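Computational Design of Enzyme (PDB 3TP4) is a computationally designed protein built on a glycosyl hydrolase-like TIM barrel, probably intended to carry an activated serine in a catalytic triad. Local coordinates at residues V386-V397 with L427-P435. Numbering follows the deposited sequence.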
loop_
_atom_site.group_PDB
_atom_site.type_symbol
_atom_site.label_atom_id
_atom_site.label_comp_id
_atom_site.label_asym_id
_atom_site.label_seq_id
_atom_site.Cartn_x
_atom_site.Cartn_y
_atom_site.Cartn_z
ATOM N N VAL A 386 -12.367 24.840 3.508
ATOM C CA VAL A 386 -11.753 25.791 2.583
ATOM C C VAL A 386 -11.373 27.093 3.291
ATOM O O VAL A 386 -12.199 27.707 3.968
ATOM C CB VAL A 386 -12.686 26.089 1.385
ATOM C CG1 VAL A 386 -14.137 26.083 1.832
ATOM C CG2 VAL A 386 -12.317 27.422 0.729
ATOM N N ALA A 387 -10.125 27.515 3.114
ATOM C CA ALA A 387 -9.568 28.626 3.883
ATOM C C ALA A 387 -9.745 29.990 3.222
ATOM O O ALA A 387 -10.166 30.951 3.865
ATOM C CB ALA A 387 -8.091 28.372 4.177
ATOM N N SER A 388 -9.409 30.076 1.941
ATOM C CA SER A 388 -9.420 31.357 1.251
ATOM C C SER A 388 -10.364 31.370 0.057
ATOM O O SER A 388 -10.735 30.322 -0.476
ATOM C CB SER A 388 -8.006 31.728 0.799
ATOM O OG SER A 388 -7.453 30.715 -0.025
ATOM N N ALA A 389 -10.754 32.570 -0.353
ATOM C CA ALA A 389 -11.530 32.747 -1.564
ATOM C C ALA A 389 -10.777 33.703 -2.479
ATOM O O ALA A 389 -10.211 34.692 -2.018
ATOM C CB ALA A 389 -12.914 33.282 -1.238
ATOM N N PRO A 390 -10.739 33.389 -3.781
ATOM C CA PRO A 390 -11.334 32.158 -4.299
ATOM C C PRO A 390 -10.453 30.954 -3.979
ATOM O O PRO A 390 -9.261 31.099 -3.695
ATOM C CB PRO A 390 -11.357 32.386 -5.820
ATOM C CG PRO A 390 -10.979 33.824 -6.028
ATOM C CD PRO A 390 -10.142 34.197 -4.853
ATOM N N THR A 391 -11.049 29.772 -4.010
ATOM C CA THR A 391 -10.276 28.548 -3.937
ATOM C C THR A 391 -10.499 27.823 -5.261
ATOM O O THR A 391 -11.454 28.112 -5.970
ATOM C CB THR A 391 -10.704 27.666 -2.756
ATOM O OG1 THR A 391 -9.887 26.492 -2.726
ATOM C CG2 THR A 391 -12.162 27.253 -2.892
ATOM N N THR A 392 -9.629 26.886 -5.597
ATOM C CA THR A 392 -9.746 26.216 -6.884
ATOM C C THR A 392 -10.421 24.866 -6.710
ATOM O O THR A 392 -9.968 24.056 -5.912
ATOM C CB THR A 392 -8.366 25.998 -7.512
ATOM O OG1 THR A 392 -7.704 27.256 -7.618
ATOM C CG2 THR A 392 -8.497 25.384 -8.897
ATOM N N VAL A 393 -11.510 24.643 -7.444
ATOM C CA VAL A 393 -12.142 23.333 -7.489
ATOM C C VAL A 393 -11.430 22.503 -8.550
ATOM O O VAL A 393 -11.236 22.958 -9.685
ATOM C CB VAL A 393 -13.634 23.415 -7.857
ATOM C CG1 VAL A 393 -14.215 22.021 -7.972
ATOM C CG2 VAL A 393 -14.420 24.235 -6.825
ATOM N N ARG A 394 -11.017 21.298 -8.176
ATOM C CA ARG A 394 -10.362 20.399 -9.122
ATOM C C ARG A 394 -11.135 19.099 -9.164
ATOM O O ARG A 394 -11.344 18.466 -8.135
ATOM C CB ARG A 394 -8.924 20.100 -8.683
ATOM C CG ARG A 394 -7.992 21.311 -8.715
ATOM C CD ARG A 394 -6.623 20.972 -8.088
ATOM N NE ARG A 394 -5.724 22.124 -8.120
ATOM C CZ ARG A 394 -5.696 23.078 -7.192
ATOM N NH1 ARG A 394 -6.505 23.015 -6.139
ATOM N NH2 ARG A 394 -4.856 24.096 -7.315
ATOM N N VAL A 395 -11.553 18.703 -10.358
ATOM C CA VAL A 395 -12.209 17.425 -10.546
ATOM C C VAL A 395 -11.394 16.542 -11.492
ATOM O O VAL A 395 -10.966 16.981 -12.572
ATOM C CB VAL A 395 -13.626 17.599 -11.130
ATOM C CG1 VAL A 395 -14.263 16.226 -11.377
ATOM C CG2 VAL A 395 -14.505 18.455 -10.185
ATOM N N ARG A 396 -11.184 15.303 -11.070
ATOM C CA ARG A 396 -10.548 14.280 -11.896
ATOM C C ARG A 396 -11.635 13.353 -12.465
ATOM O O ARG A 396 -12.419 12.760 -11.723
ATOM C CB ARG A 396 -9.539 13.486 -11.058
ATOM C CG ARG A 396 -8.898 12.276 -11.745
ATOM C CD ARG A 396 -8.291 12.627 -13.079
ATOM N NE ARG A 396 -7.691 11.465 -13.734
ATOM C CZ ARG A 396 -7.101 11.499 -14.926
ATOM N NH1 ARG A 396 -7.030 12.639 -15.615
ATOM N NH2 ARG A 396 -6.580 10.394 -15.437
ATOM N N VAL A 397 -11.691 13.249 -13.785
ATOM C CA VAL A 397 -12.530 12.236 -14.410
ATOM C C VAL A 397 -11.608 11.307 -15.177
ATOM O O VAL A 397 -10.942 11.733 -16.124
ATOM C CB VAL A 397 -13.539 12.850 -15.391
ATOM C CG1 VAL A 397 -14.552 11.795 -15.822
ATOM C CG2 VAL A 397 -14.234 14.045 -14.761
ATOM N N LEU A 427 -4.555 16.974 -16.144
ATOM C CA LEU A 427 -5.085 16.067 -15.128
ATOM C C LEU A 427 -6.507 16.413 -14.655
ATOM O O LEU A 427 -7.356 15.525 -14.504
ATOM C CB LEU A 427 -4.125 16.049 -13.929
ATOM C CG LEU A 427 -4.305 14.921 -12.915
ATOM C CD1 LEU A 427 -4.214 13.554 -13.583
ATOM C CD2 LEU A 427 -3.267 15.036 -11.802
ATOM N N TRP A 428 -6.772 17.697 -14.433
ATOM C CA TRP A 428 -8.032 18.122 -13.810
ATOM C C TRP A 428 -8.861 19.104 -14.638
ATOM O O TRP A 428 -8.325 19.910 -15.404
ATOM C CB TRP A 428 -7.772 18.797 -12.463
ATOM C CG TRP A 428 -7.086 17.959 -11.411
ATOM C CD1 TRP A 428 -7.557 16.814 -10.832
ATOM C CD2 TRP A 428 -5.833 18.247 -10.776
ATOM N NE1 TRP A 428 -6.655 16.358 -9.887
ATOM C CE2 TRP A 428 -5.589 17.219 -9.841
ATOM C CE3 TRP A 428 -4.879 19.260 -10.932
ATOM C CZ2 TRP A 428 -4.435 17.181 -9.056
ATOM C CZ3 TRP A 428 -3.734 19.223 -10.147
ATOM C CH2 TRP A 428 -3.523 18.189 -9.226
ATOM N N TRP A 429 -10.173 19.037 -14.428
ATOM C CA TRP A 429 -11.116 20.063 -14.830
ATOM C C TRP A 429 -11.224 20.988 -13.634
ATOM O O TRP A 429 -11.370 20.512 -12.509
ATOM C CB TRP A 429 -12.483 19.431 -15.123
ATOM C CG TRP A 429 -12.488 18.608 -16.381
ATOM C CD1 TRP A 429 -11.960 17.362 -16.549
ATOM C CD2 TRP A 429 -13.059 18.978 -17.642
ATOM N NE1 TRP A 429 -12.156 16.937 -17.848
ATOM C CE2 TRP A 429 -12.833 17.909 -18.534
ATOM C CE3 TRP A 429 -13.731 20.117 -18.107
ATOM C CZ2 TRP A 429 -13.252 17.942 -19.858
ATOM C CZ3 TRP A 429 -14.145 20.148 -19.424
ATOM C CH2 TRP A 429 -13.902 19.068 -20.286
ATOM N N THR A 430 -11.112 22.298 -13.853
ATOM C CA THR A 430 -11.030 23.236 -12.733
ATOM C C THR A 430 -11.874 24.482 -12.936
ATOM O O THR A 430 -12.251 24.807 -14.052
ATOM C CB THR A 430 -9.560 23.679 -12.433
ATOM O OG1 THR A 430 -9.105 24.604 -13.436
ATOM C CG2 THR A 430 -8.654 22.490 -12.406
ATOM N N ALA A 431 -12.165 25.164 -11.828
ATOM C CA ALA A 431 -12.823 26.469 -11.835
ATOM C C ALA A 431 -12.561 27.126 -10.492
ATOM O O ALA A 431 -12.360 26.436 -9.488
ATOM C CB ALA A 431 -14.330 26.317 -12.052
ATOM N N PRO A 432 -12.551 28.462 -10.462
ATOM C CA PRO A 432 -12.405 29.152 -9.178
ATOM C C PRO A 432 -13.728 29.070 -8.407
ATOM O O PRO A 432 -14.779 29.017 -9.034
ATOM C CB PRO A 432 -12.124 30.598 -9.596
ATOM C CG PRO A 432 -12.824 30.742 -10.932
ATOM C CD PRO A 432 -12.677 29.397 -11.601
ATOM N N TRP A 433 -13.679 29.038 -7.077
ATOM C CA TRP A 433 -14.899 29.059 -6.271
ATOM C C TRP A 433 -14.751 30.027 -5.095
ATOM O O TRP A 433 -13.838 29.895 -4.290
ATOM C CB TRP A 433 -15.249 27.652 -5.764
ATOM C CG TRP A 433 -16.436 27.610 -4.827
ATOM C CD1 TRP A 433 -17.609 28.314 -4.935
ATOM C CD2 TRP A 433 -16.548 26.828 -3.631
ATOM N NE1 TRP A 433 -18.444 28.008 -3.881
ATOM C CE2 TRP A 433 -17.814 27.102 -3.068
ATOM C CE3 TRP A 433 -15.701 25.923 -2.982
ATOM C CZ2 TRP A 433 -18.249 26.502 -1.884
ATOM C CZ3 TRP A 433 -16.134 25.330 -1.808
ATOM C CH2 TRP A 433 -17.399 25.621 -1.273
ATOM N N SER A 434 -15.651 31.002 -5.009
ATOM C CA SER A 434 -15.632 31.968 -3.912
ATOM C C SER A 434 -16.847 31.756 -3.014
ATOM O O SER A 434 -17.881 32.386 -3.214
ATOM C CB SER A 434 -15.644 33.398 -4.461
ATOM O OG SER A 434 -14.529 33.634 -5.302
ATOM N N PRO A 435 -16.726 30.863 -2.024
ATOM C CA PRO A 435 -17.869 30.492 -1.179
ATOM C C PRO A 435 -18.703 31.698 -0.735
ATOM O O PRO A 435 -18.214 32.534 0.027
ATOM C CB PRO A 435 -17.207 29.828 0.024
ATOM C CG PRO A 435 -15.943 29.253 -0.516
ATOM C CD PRO A 435 -15.483 30.191 -1.607
HETATM O O HOH W 1 -9.876 14.832 -15.362
HETATM O O HOH W 2 -10.669 14.398 -18.009
#
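Strands 391-397 and 429-433 run antiparallel, their axes 4.5 Å apart at closest, and three hydrogen-bonded pairs, Thr391 with Trp433, Val393 with Ala431 and Val395 with Trp429, exchange six backbone bonds. Beyond the last pair the ladder passes to water: one water accepts from Val397 N and donates to Leu427 O, and another joins Val397 O to Trp429 NE1. Val393, Val395, Ala431 and Trp433 send their side chains to one face of the sheet, where apolar groups suit a buried setting. A chi1 of 175° swings the Trp433 ring away from its own backbone N and alongside Thr391, CE3 3.8 Å from Thr391 CG2, while its CB meets Val393 CG2 at 3.7 Å. Pro435 CG lies over the centre of one indole face. On the other face of the sheet, the extended Arg394 chain passes over Trp428, its CD 3.9 Å from the centroid of the six-membered ring in a CH-pi contact; Leu427 CD2 covers the opposite indole face. An apolar stem with a charged end suits Arg394 here: the guanidinium, turned 76° from the indole plane, hydrogen-bonds Ser379 OG through NH1, and Thr392 CG2 lies over its centre. Arg396 bends at chi2 (52°), and its NH1 donates a hydrogen bond to Leu427 O (3.1 Å), on a lone pair, while Leu427 CD1 rests over one guanidinium face. Arg396 NH2 forms a salt bridge with Asp206 of helix 190-207, tying the barrel to this sheet. Were this arginine replaced by an alanine, Asp206 would probably lose its charged mate and Leu427 O one of its donors. The paired strands, with an apolar face turned inward toward strand 402-411, are characteristic of an immunoglobulin-like beta sandwich, consistent with the bacterial Ig family.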